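PDB 5IM3: ribonucleoside-diphosphate reductase from Pseudomonas aeruginosa, which probably reduces ribonucleoside diphosphates to the deoxyribonucleotide precursors of DNA, under allosteric control that involves nucleotide binding to an ATP cone. Local coordinates for residues S170-G175 with S220-R225; N763-A768 with W869-Q874; S784-Y789 with N877-G882. All coordinates share one frame; numbering follows the deposited sequence.

Contact 1 of 3, residues S170-G175 with S220-R225; sequences SEACEG and SYVTAR
A172 and R225 join two helices of the second ATP cone of the chain: helix 162-173, met near its C-terminal end, and helix 219-239. The backbones come close, with A172 CA 5.2 Å from V222 CA, and the small methyl side chain of A172 suits so tight an approach.

The apolar part is short. A172 CB meets R225 CB at 3.9 Å and V222 CG1 at 4.1 Å, so the buried methyl touches two residues of the neighbouring helix. V222 divides its branches: CG1 also packs against C173 SG at 4.2 Å, while CG2 faces the carbonyl oxygen of A172. A beta-branched valine can cover two places from one position in this way.

The polar part belongs to R225. Its chain is extended from CG to NE and passes A172, with CD 3.2 Å from A172 O, before the guanidinium reaches the carbonyls of A172 and E174. The carboxylate of E171 bonds H248, and that of E174 stays out of contact with the guanidinium, E174 OE1 lying 5.9 Å from R225 NH1; the arginine is gripped by backbone oxygens instead. The C-terminal part of the helix probably adds to the pull of A172 O on the cation. The NH2 of R225 is taken by Q293 O, outside the contact.

NH1 thus holds two carbonyls in different ways. A172 O, 2.9 Å from NH1, receives it from 45° above the carbonyl plane, with an N-H...O angle of 131°; E174 O, 2.8 Å from NH1, lies in the guanidinium plane and accepts a straighter bond of 152°.

Contact 2 of 3, residues N763-A768 with W869-Q874; sequences NSNIMA and WIDQAQ
D871 points its CB at 763-768, and chi1 (42°) sets CG between the backbone N and the carbonyl carbon, within reach of the N-H groups of I766 and M767. M767 has CG beside its backbone N, and a bend at chi3 brings its CE near I870 CG1.

The carboxylate of D871 takes two successive backbone N-H groups, one to each oxygen. I766 N bonds OD2 at 2.7 Å, on the syn side but 24° out of the carboxylate plane; M767 N bonds OD1 at 2.9 Å, on the syn lone pair of that oxygen. Aspartate suits the place, since one short carboxylate can take the N-H groups of two successive buried residues. A weak bond runs back from Q872 N to M767 O at 3.4 Å.

Apolar and amide groups fill the flanks. I870 CG2 rests 3.4 Å from M767 O, and the sulfur of M767, SD, lies 3.6 Å from W869 O. N765 and Q872 cross with their amide planes 60° apart, N765 OD1 being 3.4 Å from Q872 CG, while Q872 OE1 accepts a hydrogen bond from T591 N. A water 2.8 Å from N765 OD1 and 2.7 Å from D871 O joins the two segments at this edge.

I766 and A768 bond through their backbones to L660 of strand 659-663, and A873 does so to E589. The clasp therefore ties two irregular segments together in the buried part of the barrel domain, beside strand 659-663, in the ten-stranded alpha-beta barrel fold characteristic of ribonucleotide reductases.

Contact 3 of 3, residues S784-Y789 with N877-G882; sequences SIEPTY and NLYIAG
E786 reaches Y879 and N877 from a loop of the reductase barrel domain, Y879 lying on strand 878-881, which pairs in parallel with strand 906-909. The glutamate turns by its torsions: CG stands beside the backbone N, and a bend at chi2 (-81°) swings CD towards the strand. A long, flexible acid suits the place, since its carboxylate can then offer one oxygen to each partner.

Y879 points its CB at the loop, and its hydroxyl meets the glutamate. The hydroxyl OH donates to E786 OE1, which lies at the ring edge in the ring plane; the carboxylate plane stands at 83° to the ring. The modelled OH to OE1 distance of 2.4 Å is very short and its exact value doubtful. N877 ND2 gives a weak bond to E786 OE2 at 2.6 Å, while its OD1 is weakly bonded to Y905 N. Y904 and Y905, which border this site, probably correspond to the tyrosine pair of the radical-transfer route in class I large subunits.

P787, held rigid by its ring, places CG 4.3 Å from Y879 CE1. Y789, the exposed member, has CG anti to its backbone N (chi1 -170°), from where its ring comes against that of Y879. The two tyrosine rings meet obliquely, their centroids 6.0 Å apart, and Y879 CE2 comes to the edge of the Y789 ring, 3.7 Å from Y789 CD1.

Overall arrangement
Contact 2 is the core one, with every touching residue buried, whereas contacts 1 and 3 are only partly buried and contact 3 includes the exposed Y789. Contact 1 joins two helices of an ATP cone; contacts 2 and 3 both lie in the reductase barrel domain, and their segments alternate along the chain. These two touch, Q874 OE1 packing 3.4 Å from I785 CD1, while contact 1 remains apart, its centre about 39 Å from that of contact 2 and 33 Å from that of contact 3. In contact 1 a cationic side chain donates to backbone oxygens; in contact 2 a carboxylate accepts from backbone N-H groups; in contact 3 a carboxylate is met by side chains.

Contact 1 of 3, residues S170-G175 with S220-R225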
ATOM      1  N   SER A 170       5.215  42.810  46.220  1.00 76.22           N
ATOM      2  CA  SER A 170       5.107  44.132  45.613  1.00 75.58           C
ATOM      3  C   SER A 170       6.350  44.453  44.794  1.00 74.36           C
ATOM      4  O   SER A 170       6.253  44.896  43.644  1.00 74.92           O
ATOM      5  CB  SER A 170       4.883  45.193  46.690  1.00 75.89           C
ATOM      6  OG  SER A 170       4.729  46.475  46.107  1.00 77.74           O
ATOM      7  N   GLU A 171       7.532  44.233  45.371  1.00 77.43           N
ATOM      8  CA  GLU A 171       8.765  44.392  44.612  1.00 76.55           C
ATOM      9  C   GLU A 171       8.831  43.431  43.431  1.00 73.13           C
ATOM     10  O   GLU A 171       9.593  43.675  42.490  1.00 74.19           O
ATOM     11  CB  GLU A 171       9.975  44.196  45.530  1.00 77.13           C
ATOM     12  CG  GLU A 171      10.100  45.262  46.623  1.00 79.61           C
ATOM     13  CD  GLU A 171      11.339  45.094  47.491  1.00 80.32           C
ATOM     14  OE1 GLU A 171      11.991  44.029  47.413  1.00 78.04           O
ATOM     15  OE2 GLU A 171      11.661  46.034  48.251  1.00 82.17           O
ATOM     16  N   ALA A 172       8.043  42.351  43.453  1.00 66.36           N
ATOM     17  CA  ALA A 172       8.013  41.415  42.335  1.00 65.80           C
ATOM     18  C   ALA A 172       7.102  41.904  41.213  1.00 68.53           C
ATOM     19  O   ALA A 172       7.442  41.766  40.033  1.00 65.96           O
ATOM     20  CB  ALA A 172       7.561  40.036  42.816  1.00 64.00           C
ATOM     21  N   CYS A 173       5.940  42.465  41.558  1.00 80.34           N
ATOM     22  CA  CYS A 173       5.032  43.031  40.567  1.00 82.71           C
ATOM     23  C   CYS A 173       5.465  44.413  40.099  1.00 83.83           C
ATOM     24  O   CYS A 173       4.755  45.030  39.296  1.00 86.29           O
ATOM     25  CB  CYS A 173       3.612  43.110  41.134  1.00 85.49           C
ATOM     26  SG  CYS A 173       2.803  41.509  41.354  1.00 86.50           S
ATOM     27  N   GLU A 174       6.602  44.905  40.579  1.00 80.59           N
ATOM     28  CA  GLU A 174       7.050  46.250  40.253  1.00 82.59           C
ATOM     29  C   GLU A 174       7.332  46.386  38.762  1.00 82.12           C
ATOM     30  O   GLU A 174       8.010  45.545  38.164  1.00 81.39           O
ATOM     31  CB  GLU A 174       8.303  46.575  41.066  1.00 83.49           C
ATOM     32  CG  GLU A 174       8.865  47.963  40.840  1.00 88.20           C
ATOM     33  CD  GLU A 174      10.094  48.223  41.686  1.00 89.06           C
ATOM     34  OE1 GLU A 174      10.572  47.271  42.339  1.00 87.28           O
ATOM     35  OE2 GLU A 174      10.580  49.374  41.701  1.00 91.85           O
ATOM     36  N   GLY A 175       6.803  47.450  38.162  1.00 84.52           N
ATOM     37  CA  GLY A 175       7.109  47.776  36.785  1.00 86.19           C
ATOM     38  C   GLY A 175       6.475  46.882  35.746  1.00 86.21           C
ATOM     39  O   GLY A 175       6.890  46.925  34.584  1.00 87.53           O
ATOM     40  N   SER A 220       5.524  35.653  34.287  1.00 72.95           N
ATOM     41  CA  SER A 220       6.789  34.930  34.227  1.00 71.33           C
ATOM     42  C   SER A 220       7.887  35.703  34.944  1.00 68.78           C
ATOM     43  O   SER A 220       8.671  35.123  35.705  1.00 67.68           O
ATOM     44  CB  SER A 220       7.176  34.664  32.772  1.00 72.53           C
ATOM     45  OG  SER A 220       8.465  34.077  32.687  1.00 70.08           O
ATOM     46  N   TYR A 221       7.957  37.017  34.718  1.00 64.98           N
ATOM     47  CA  TYR A 221       8.906  37.839  35.464  1.00 63.05           C
ATOM     48  C   TYR A 221       8.588  37.813  36.951  1.00 63.03           C
ATOM     49  O   TYR A 221       9.494  37.715  37.787  1.00 62.08           O
ATOM     50  CB  TYR A 221       8.889  39.275  34.941  1.00 63.34           C
ATOM     51  CG  TYR A 221       9.174  39.409  33.463  1.00 63.78           C
ATOM     52  CD1 TYR A 221      10.457  39.232  32.962  1.00 62.90           C
ATOM     53  CD2 TYR A 221       8.160  39.727  32.569  1.00 67.04           C
ATOM     54  CE1 TYR A 221      10.722  39.359  31.611  1.00 63.87           C
ATOM     55  CE2 TYR A 221       8.414  39.856  31.217  1.00 68.32           C
ATOM     56  CZ  TYR A 221       9.696  39.672  30.744  1.00 66.40           C
ATOM     57  OH  TYR A 221       9.949  39.801  29.399  1.00 69.70           O
ATOM     58  N   VAL A 222       7.301  37.897  37.301  1.00 66.42           N
ATOM     59  CA  VAL A 222       6.903  37.848  38.705  1.00 66.25           C
ATOM     60  C   VAL A 222       7.301  36.516  39.321  1.00 64.57           C
ATOM     61  O   VAL A 222       7.762  36.456  40.467  1.00 62.77           O
ATOM     62  CB  VAL A 222       5.388  38.096  38.841  1.00 68.76           C
ATOM     63  CG1 VAL A 222       4.969  38.061  40.307  1.00 67.34           C
ATOM     64  CG2 VAL A 222       4.995  39.420  38.196  1.00 70.77           C
ATOM     65  N   THR A 223       7.114  35.426  38.576  1.00 67.19           N
ATOM     66  CA  THR A 223       7.467  34.108  39.090  1.00 66.70           C
ATOM     67  C   THR A 223       8.960  34.014  39.379  1.00 65.10           C
ATOM     68  O   THR A 223       9.367  33.476  40.415  1.00 64.73           O
ATOM     69  CB  THR A 223       7.045  33.030  38.091  1.00 67.46           C
ATOM     70  OG1 THR A 223       5.668  33.216  37.737  1.00 70.09           O
ATOM     71  CG2 THR A 223       7.221  31.647  38.690  1.00 67.47           C
ATOM     72  N   ALA A 224       9.792  34.541  38.476  1.00 59.38           N
ATOM     73  CA  ALA A 224      11.236  34.500  38.686  1.00 56.43           C
ATOM     74  C   ALA A 224      11.645  35.347  39.884  1.00 54.83           C
ATOM     75  O   ALA A 224      12.504  34.941  40.676  1.00 52.39           O
ATOM     76  CB  ALA A 224      11.961  34.975  37.427  1.00 56.97           C
ATOM     77  N   ARG A 225      11.041  36.528  40.036  1.00 58.22           N
ATOM     78  CA  ARG A 225      11.416  37.410  41.135  1.00 58.59           C
ATOM     79  C   ARG A 225      11.047  36.809  42.485  1.00 59.53           C
ATOM     80  O   ARG A 225      11.753  37.036  43.474  1.00 60.47           O
ATOM     81  CB  ARG A 225      10.759  38.776  40.948  1.00 58.21           C
ATOM     82  CG  ARG A 225      11.239  39.495  39.702  1.00 57.86           C
ATOM     83  CD  ARG A 225      10.441  40.750  39.431  1.00 60.30           C
ATOM     84  NE  ARG A 225      10.708  41.281  38.099  1.00 60.59           N
ATOM     85  CZ  ARG A 225      10.173  42.397  37.615  1.00 64.30           C
ATOM     86  NH1 ARG A 225       9.335  43.117  38.353  1.00 65.90           N
ATOM     87  NH2 ARG A 225      10.477  42.793  36.388  1.00 65.43           N
TER

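Contact 2 of 3, residues N763-A768 with W869-Q874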
ATOM      1  N   ASN A 763      41.469  39.206  13.886  1.00 52.03           N
ATOM      2  CA  ASN A 763      40.834  37.897  13.828  1.00 51.61           C
ATOM      3  C   ASN A 763      40.635  37.466  12.381  1.00 51.49           C
ATOM      4  O   ASN A 763      40.148  38.248  11.558  1.00 52.98           O
ATOM      5  CB  ASN A 763      39.489  37.926  14.559  1.00 49.10           C
ATOM      6  CG  ASN A 763      39.593  38.522  15.948  1.00 50.11           C
ATOM      7  OD1 ASN A 763      39.286  39.696  16.161  1.00 50.52           O
ATOM      8  ND2 ASN A 763      40.027  37.711  16.904  1.00 49.34           N
ATOM      9  N   SER A 764      40.998  36.216  12.079  1.00 46.79           N
ATOM     10  CA  SER A 764      40.867  35.703  10.717  1.00 51.29           C
ATOM     11  C   SER A 764      39.410  35.532  10.317  1.00 47.41           C
ATOM     12  O   SER A 764      39.063  35.724   9.145  1.00 46.33           O
ATOM     13  CB  SER A 764      41.604  34.366  10.583  1.00 48.83           C
ATOM     14  OG  SER A 764      41.081  33.406  11.485  1.00 45.29           O
ATOM     15  N   ASN A 765      38.555  35.158  11.262  1.00 46.83           N
ATOM     16  CA  ASN A 765      37.122  35.054  11.048  1.00 47.51           C
ATOM     17  C   ASN A 765      36.421  35.727  12.219  1.00 50.80           C
ATOM     18  O   ASN A 765      36.907  35.684  13.354  1.00 50.00           O
ATOM     19  CB  ASN A 765      36.670  33.586  10.916  1.00 45.90           C
ATOM     20  CG  ASN A 765      37.113  32.946   9.605  1.00 45.16           C
ATOM     21  OD1 ASN A 765      36.348  32.890   8.641  1.00 45.00           O
ATOM     22  ND2 ASN A 765      38.349  32.454   9.570  1.00 42.71           N
ATOM     23  N   ILE A 766      35.279  36.358  11.938  1.00 54.46           N
ATOM     24  CA  ILE A 766      34.578  37.189  12.912  1.00 56.22           C
ATOM     25  C   ILE A 766      33.211  36.614  13.263  1.00 56.01           C
ATOM     26  O   ILE A 766      32.843  36.534  14.439  1.00 54.79           O
ATOM     27  CB  ILE A 766      34.431  38.642  12.411  1.00 58.92           C
ATOM     28  CG1 ILE A 766      35.725  39.171  11.783  1.00 59.07           C
ATOM     29  CG2 ILE A 766      34.013  39.533  13.569  1.00 59.21           C
ATOM     30  CD1 ILE A 766      36.810  39.454  12.767  1.00 60.71           C
ATOM     31  N   MET A 767      32.431  36.232  12.254  1.00 56.63           N
ATOM     32  CA  MET A 767      31.001  36.011  12.418  1.00 57.45           C
ATOM     33  C   MET A 767      30.609  34.579  12.085  1.00 55.18           C
ATOM     34  O   MET A 767      31.137  33.975  11.147  1.00 54.58           O
ATOM     35  CB  MET A 767      30.215  36.968  11.532  1.00 61.47           C
ATOM     36  CG  MET A 767      30.578  38.420  11.749  1.00 65.66           C
ATOM     37  SD  MET A 767      30.020  39.442  10.389  1.00 69.27           S
ATOM     38  CE  MET A 767      28.253  39.403  10.673  1.00 70.03           C
ATOM     39  N   ALA A 768      29.666  34.056  12.864  1.00 50.08           N
ATOM     40  CA  ALA A 768      29.054  32.759  12.610  1.00 48.79           C
ATOM     41  C   ALA A 768      27.782  32.687  13.438  1.00 45.34           C
ATOM     42  O   ALA A 768      27.797  33.042  14.620  1.00 44.68           O
ATOM     43  CB  ALA A 768      30.003  31.613  12.970  1.00 46.49           C
ATOM     44  N   TRP A 869      27.314  38.795   4.219  1.00 59.68           N
ATOM     45  CA  TRP A 869      28.112  39.585   5.139  1.00 61.26           C
ATOM     46  C   TRP A 869      28.882  38.740   6.139  1.00 60.34           C
ATOM     47  O   TRP A 869      29.799  39.255   6.787  1.00 64.07           O
ATOM     48  CB  TRP A 869      27.202  40.566   5.886  1.00 60.15           C
ATOM     49  CG  TRP A 869      26.266  41.295   4.970  1.00 59.92           C
ATOM     50  CD1 TRP A 869      24.924  41.082   4.824  1.00 58.64           C
ATOM     51  CD2 TRP A 869      26.606  42.343   4.055  1.00 61.37           C
ATOM     52  NE1 TRP A 869      24.408  41.938   3.883  1.00 60.62           N
ATOM     53  CE2 TRP A 869      25.420  42.720   3.392  1.00 63.74           C
ATOM     54  CE3 TRP A 869      27.796  42.998   3.732  1.00 63.67           C
ATOM     55  CZ2 TRP A 869      25.390  43.730   2.433  1.00 67.28           C
ATOM     56  CZ3 TRP A 869      27.765  44.001   2.779  1.00 67.79           C
ATOM     57  CH2 TRP A 869      26.570  44.354   2.139  1.00 69.07           C
ATOM     58  N   ILE A 870      28.543  37.465   6.276  1.00 53.07           N
ATOM     59  CA  ILE A 870      29.178  36.582   7.242  1.00 52.67           C
ATOM     60  C   ILE A 870      30.383  35.927   6.579  1.00 53.47           C
ATOM     61  O   ILE A 870      30.290  35.435   5.446  1.00 50.76           O
ATOM     62  CB  ILE A 870      28.174  35.534   7.754  1.00 51.15           C
ATOM     63  CG1 ILE A 870      26.999  36.236   8.447  1.00 50.97           C
ATOM     64  CG2 ILE A 870      28.846  34.545   8.698  1.00 50.97           C
ATOM     65  CD1 ILE A 870      25.836  35.328   8.786  1.00 50.36           C
ATOM     66  N   ASP A 871      31.525  35.933   7.274  1.00 55.41           N
ATOM     67  CA  ASP A 871      32.720  35.305   6.715  1.00 56.28           C
ATOM     68  C   ASP A 871      32.720  33.793   6.908  1.00 51.13           C
ATOM     69  O   ASP A 871      33.311  33.079   6.093  1.00 50.01           O
ATOM     70  CB  ASP A 871      33.995  35.918   7.311  1.00 57.90           C
ATOM     71  CG  ASP A 871      33.898  36.167   8.804  1.00 60.10           C
ATOM     72  OD1 ASP A 871      32.922  35.713   9.435  1.00 60.51           O
ATOM     73  OD2 ASP A 871      34.806  36.824   9.349  1.00 63.64           O
ATOM     74  N   GLN A 872      32.067  33.284   7.944  1.00 51.53           N
ATOM     75  CA  GLN A 872      31.890  31.849   8.134  1.00 49.26           C
ATOM     76  C   GLN A 872      30.514  31.451   7.591  1.00 46.17           C
ATOM     77  O   GLN A 872      30.218  31.814   6.449  1.00 47.81           O
ATOM     78  CB  GLN A 872      32.133  31.491   9.599  1.00 50.27           C
ATOM     79  CG  GLN A 872      33.474  31.950  10.141  1.00 52.35           C
ATOM     80  CD  GLN A 872      33.908  31.153  11.356  1.00 51.31           C
ATOM     81  OE1 GLN A 872      34.011  29.926  11.306  1.00 49.48           O
ATOM     82  NE2 GLN A 872      34.157  31.848  12.457  1.00 52.45           N
ATOM     83  N   ALA A 873      29.673  30.738   8.330  1.00 42.54           N
ATOM     84  CA  ALA A 873      28.389  30.268   7.815  1.00 43.60           C
ATOM     85  C   ALA A 873      27.328  30.493   8.890  1.00 43.55           C
ATOM     86  O   ALA A 873      27.499  31.302   9.810  1.00 40.84           O
ATOM     87  CB  ALA A 873      28.504  28.802   7.371  1.00 40.93           C
ATOM     88  N   GLN A 874      26.205  29.783   8.778  1.00 47.32           N
ATOM     89  CA  GLN A 874      25.123  29.892   9.746  1.00 50.20           C
ATOM     90  C   GLN A 874      24.358  28.578   9.803  1.00 48.84           C
ATOM     91  O   GLN A 874      24.089  27.962   8.767  1.00 52.32           O
ATOM     92  CB  GLN A 874      24.171  31.044   9.391  1.00 56.52           C
ATOM     93  CG  GLN A 874      23.618  30.993   7.980  1.00 57.42           C
ATOM     94  CD  GLN A 874      22.980  32.302   7.553  1.00 61.13           C
ATOM     95  OE1 GLN A 874      22.050  32.798   8.194  1.00 61.61           O
ATOM     96  NE2 GLN A 874      23.484  32.874   6.464  1.00 63.13           N
TER
HETATM   97  O   HOH W   1      35.488  31.464   6.397  1.00 47.23           O

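Contact 3 of 3, residues S784-Y789 with N877-G882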
ATOM      1  N   SER A 784      18.345  31.942  17.774  1.00 49.04           N
ATOM      2  CA  SER A 784      19.150  32.421  16.649  1.00 49.83           C
ATOM      3  C   SER A 784      18.314  33.055  15.539  1.00 47.10           C
ATOM      4  O   SER A 784      17.806  34.168  15.705  1.00 47.47           O
ATOM      5  CB  SER A 784      20.002  31.277  16.092  1.00 46.20           C
ATOM      6  OG  SER A 784      19.203  30.170  15.728  1.00 49.08           O
ATOM      7  N   ILE A 785      18.180  32.367  14.403  1.00 44.87           N
ATOM      8  CA  ILE A 785      17.408  32.844  13.263  1.00 44.08           C
ATOM      9  C   ILE A 785      16.174  31.985  13.034  1.00 44.43           C
ATOM     10  O   ILE A 785      15.533  32.092  11.983  1.00 44.81           O
ATOM     11  CB  ILE A 785      18.269  32.906  11.990  1.00 44.87           C
ATOM     12  CG1 ILE A 785      19.009  31.579  11.779  1.00 43.80           C
ATOM     13  CG2 ILE A 785      19.247  34.066  12.068  1.00 46.74           C
ATOM     14  CD1 ILE A 785      19.844  31.524  10.515  1.00 45.46           C
ATOM     15  N   GLU A 786      15.822  31.134  13.993  1.00 49.32           N
ATOM     16  CA  GLU A 786      14.732  30.195  13.795  1.00 52.72           C
ATOM     17  C   GLU A 786      13.389  30.923  13.802  1.00 54.29           C
ATOM     18  O   GLU A 786      13.165  31.808  14.636  1.00 53.00           O
ATOM     19  CB  GLU A 786      14.734  29.134  14.896  1.00 56.23           C
ATOM     20  CG  GLU A 786      15.987  28.268  14.942  1.00 58.57           C
ATOM     21  CD  GLU A 786      15.962  27.150  13.919  1.00 61.95           C
ATOM     22  OE1 GLU A 786      14.855  26.752  13.500  1.00 63.04           O
ATOM     23  OE2 GLU A 786      17.051  26.671  13.531  1.00 63.92           O
ATOM     24  N   PRO A 787      12.476  30.578  12.900  1.00 49.18           N
ATOM     25  CA  PRO A 787      11.081  30.972  13.098  1.00 49.66           C
ATOM     26  C   PRO A 787      10.497  30.212  14.276  1.00 48.25           C
ATOM     27  O   PRO A 787      10.925  29.103  14.597  1.00 48.04           O
ATOM     28  CB  PRO A 787      10.404  30.576  11.781  1.00 50.26           C
ATOM     29  CG  PRO A 787      11.247  29.459  11.258  1.00 51.16           C
ATOM     30  CD  PRO A 787      12.653  29.792  11.664  1.00 48.40           C
ATOM     31  N   THR A 788       9.526  30.831  14.938  1.00 52.89           N
ATOM     32  CA  THR A 788       8.864  30.182  16.062  1.00 52.34           C
ATOM     33  C   THR A 788       8.379  28.799  15.652  1.00 51.00           C
ATOM     34  O   THR A 788       7.642  28.654  14.672  1.00 51.31           O
ATOM     35  CB  THR A 788       7.690  31.039  16.543  1.00 54.73           C
ATOM     36  OG1 THR A 788       8.166  32.341  16.903  1.00 56.14           O
ATOM     37  CG2 THR A 788       7.002  30.401  17.748  1.00 54.86           C
ATOM     38  N   TYR A 789       8.803  27.779  16.399  1.00 43.95           N
ATOM     39  CA  TYR A 789       8.369  26.420  16.090  1.00 47.27           C
ATOM     40  C   TYR A 789       6.892  26.227  16.423  1.00 50.43           C
ATOM     41  O   TYR A 789       6.169  25.546  15.686  1.00 50.52           O
ATOM     42  CB  TYR A 789       9.233  25.405  16.839  1.00 46.59           C
ATOM     43  CG  TYR A 789       9.001  23.980  16.393  1.00 48.33           C
ATOM     44  CD1 TYR A 789       9.511  23.519  15.186  1.00 48.27           C
ATOM     45  CD2 TYR A 789       8.269  23.096  17.175  1.00 49.26           C
ATOM     46  CE1 TYR A 789       9.302  22.219  14.770  1.00 48.95           C
ATOM     47  CE2 TYR A 789       8.055  21.793  16.768  1.00 50.35           C
ATOM     48  CZ  TYR A 789       8.575  21.360  15.563  1.00 51.07           C
ATOM     49  OH  TYR A 789       8.366  20.065  15.143  1.00 52.79           O
ATOM     50  N   ASN A 877      18.331  25.389   9.991  1.00 49.50           N
ATOM     51  CA  ASN A 877      17.310  24.357   9.947  1.00 50.77           C
ATOM     52  C   ASN A 877      16.246  24.732   8.926  1.00 50.19           C
ATOM     53  O   ASN A 877      15.888  25.904   8.782  1.00 49.76           O
ATOM     54  CB  ASN A 877      16.678  24.166  11.322  1.00 52.10           C
ATOM     55  CG  ASN A 877      17.649  23.597  12.328  1.00 53.91           C
ATOM     56  OD1 ASN A 877      18.452  22.721  12.007  1.00 53.85           O
ATOM     57  ND2 ASN A 877      17.594  24.105  13.550  1.00 55.47           N
ATOM     58  N   LEU A 878      15.759  23.736   8.198  1.00 47.83           N
ATOM     59  CA  LEU A 878      14.723  23.941   7.199  1.00 48.15           C
ATOM     60  C   LEU A 878      13.495  23.125   7.564  1.00 49.57           C
ATOM     61  O   LEU A 878      13.604  21.968   7.987  1.00 49.07           O
ATOM     62  CB  LEU A 878      15.217  23.566   5.801  1.00 49.67           C
ATOM     63  CG  LEU A 878      16.274  24.501   5.205  1.00 48.68           C
ATOM     64  CD1 LEU A 878      16.682  24.013   3.830  1.00 50.88           C
ATOM     65  CD2 LEU A 878      15.772  25.936   5.121  1.00 50.48           C
ATOM     66  N   TYR A 879      12.329  23.747   7.410  1.00 52.00           N
ATOM     67  CA  TYR A 879      11.050  23.142   7.749  1.00 53.46           C
ATOM     68  C   TYR A 879      10.233  23.008   6.475  1.00 53.57           C
ATOM     69  O   TYR A 879      10.022  23.993   5.762  1.00 53.92           O
ATOM     70  CB  TYR A 879      10.314  23.983   8.792  1.00 53.43           C
ATOM     71  CG  TYR A 879      11.132  24.204  10.040  1.00 51.76           C
ATOM     72  CD1 TYR A 879      12.061  25.234  10.111  1.00 52.11           C
ATOM     73  CD2 TYR A 879      10.988  23.373  11.142  1.00 52.28           C
ATOM     74  CE1 TYR A 879      12.817  25.434  11.248  1.00 51.20           C
ATOM     75  CE2 TYR A 879      11.739  23.569  12.283  1.00 52.01           C
ATOM     76  CZ  TYR A 879      12.652  24.597  12.330  1.00 51.94           C
ATOM     77  OH  TYR A 879      13.400  24.786  13.468  1.00 54.97           O
ATOM     78  N   ILE A 880       9.788  21.792   6.183  1.00 52.15           N
ATOM     79  CA  ILE A 880       9.091  21.494   4.943  1.00 52.55           C
ATOM     80  C   ILE A 880       7.873  20.652   5.282  1.00 53.99           C
ATOM     81  O   ILE A 880       8.010  19.506   5.729  1.00 53.23           O
ATOM     82  CB  ILE A 880       9.989  20.769   3.932  1.00 55.36           C
ATOM     83  CG1 ILE A 880      11.171  21.667   3.551  1.00 53.95           C
ATOM     84  CG2 ILE A 880       9.175  20.366   2.704  1.00 56.80           C
ATOM     85  CD1 ILE A 880      12.123  21.057   2.547  1.00 54.83           C
ATOM     86  N   ALA A 881       6.689  21.216   5.077  1.00 59.00           N
ATOM     87  CA  ALA A 881       5.458  20.445   5.098  1.00 62.56           C
ATOM     88  C   ALA A 881       5.107  20.024   3.677  1.00 66.39           C
ATOM     89  O   ALA A 881       5.504  20.669   2.702  1.00 65.87           O
ATOM     90  CB  ALA A 881       4.317  21.254   5.715  1.00 62.95           C
ATOM     91  N   GLY A 882       4.365  18.928   3.567  1.00 79.99           N
ATOM     92  CA  GLY A 882       4.084  18.337   2.274  1.00 83.96           C
ATOM     93  C   GLY A 882       5.005  17.166   2.009  1.00 84.58           C
ATOM     94  O   GLY A 882       4.565  16.111   1.544  1.00 90.45           O
TER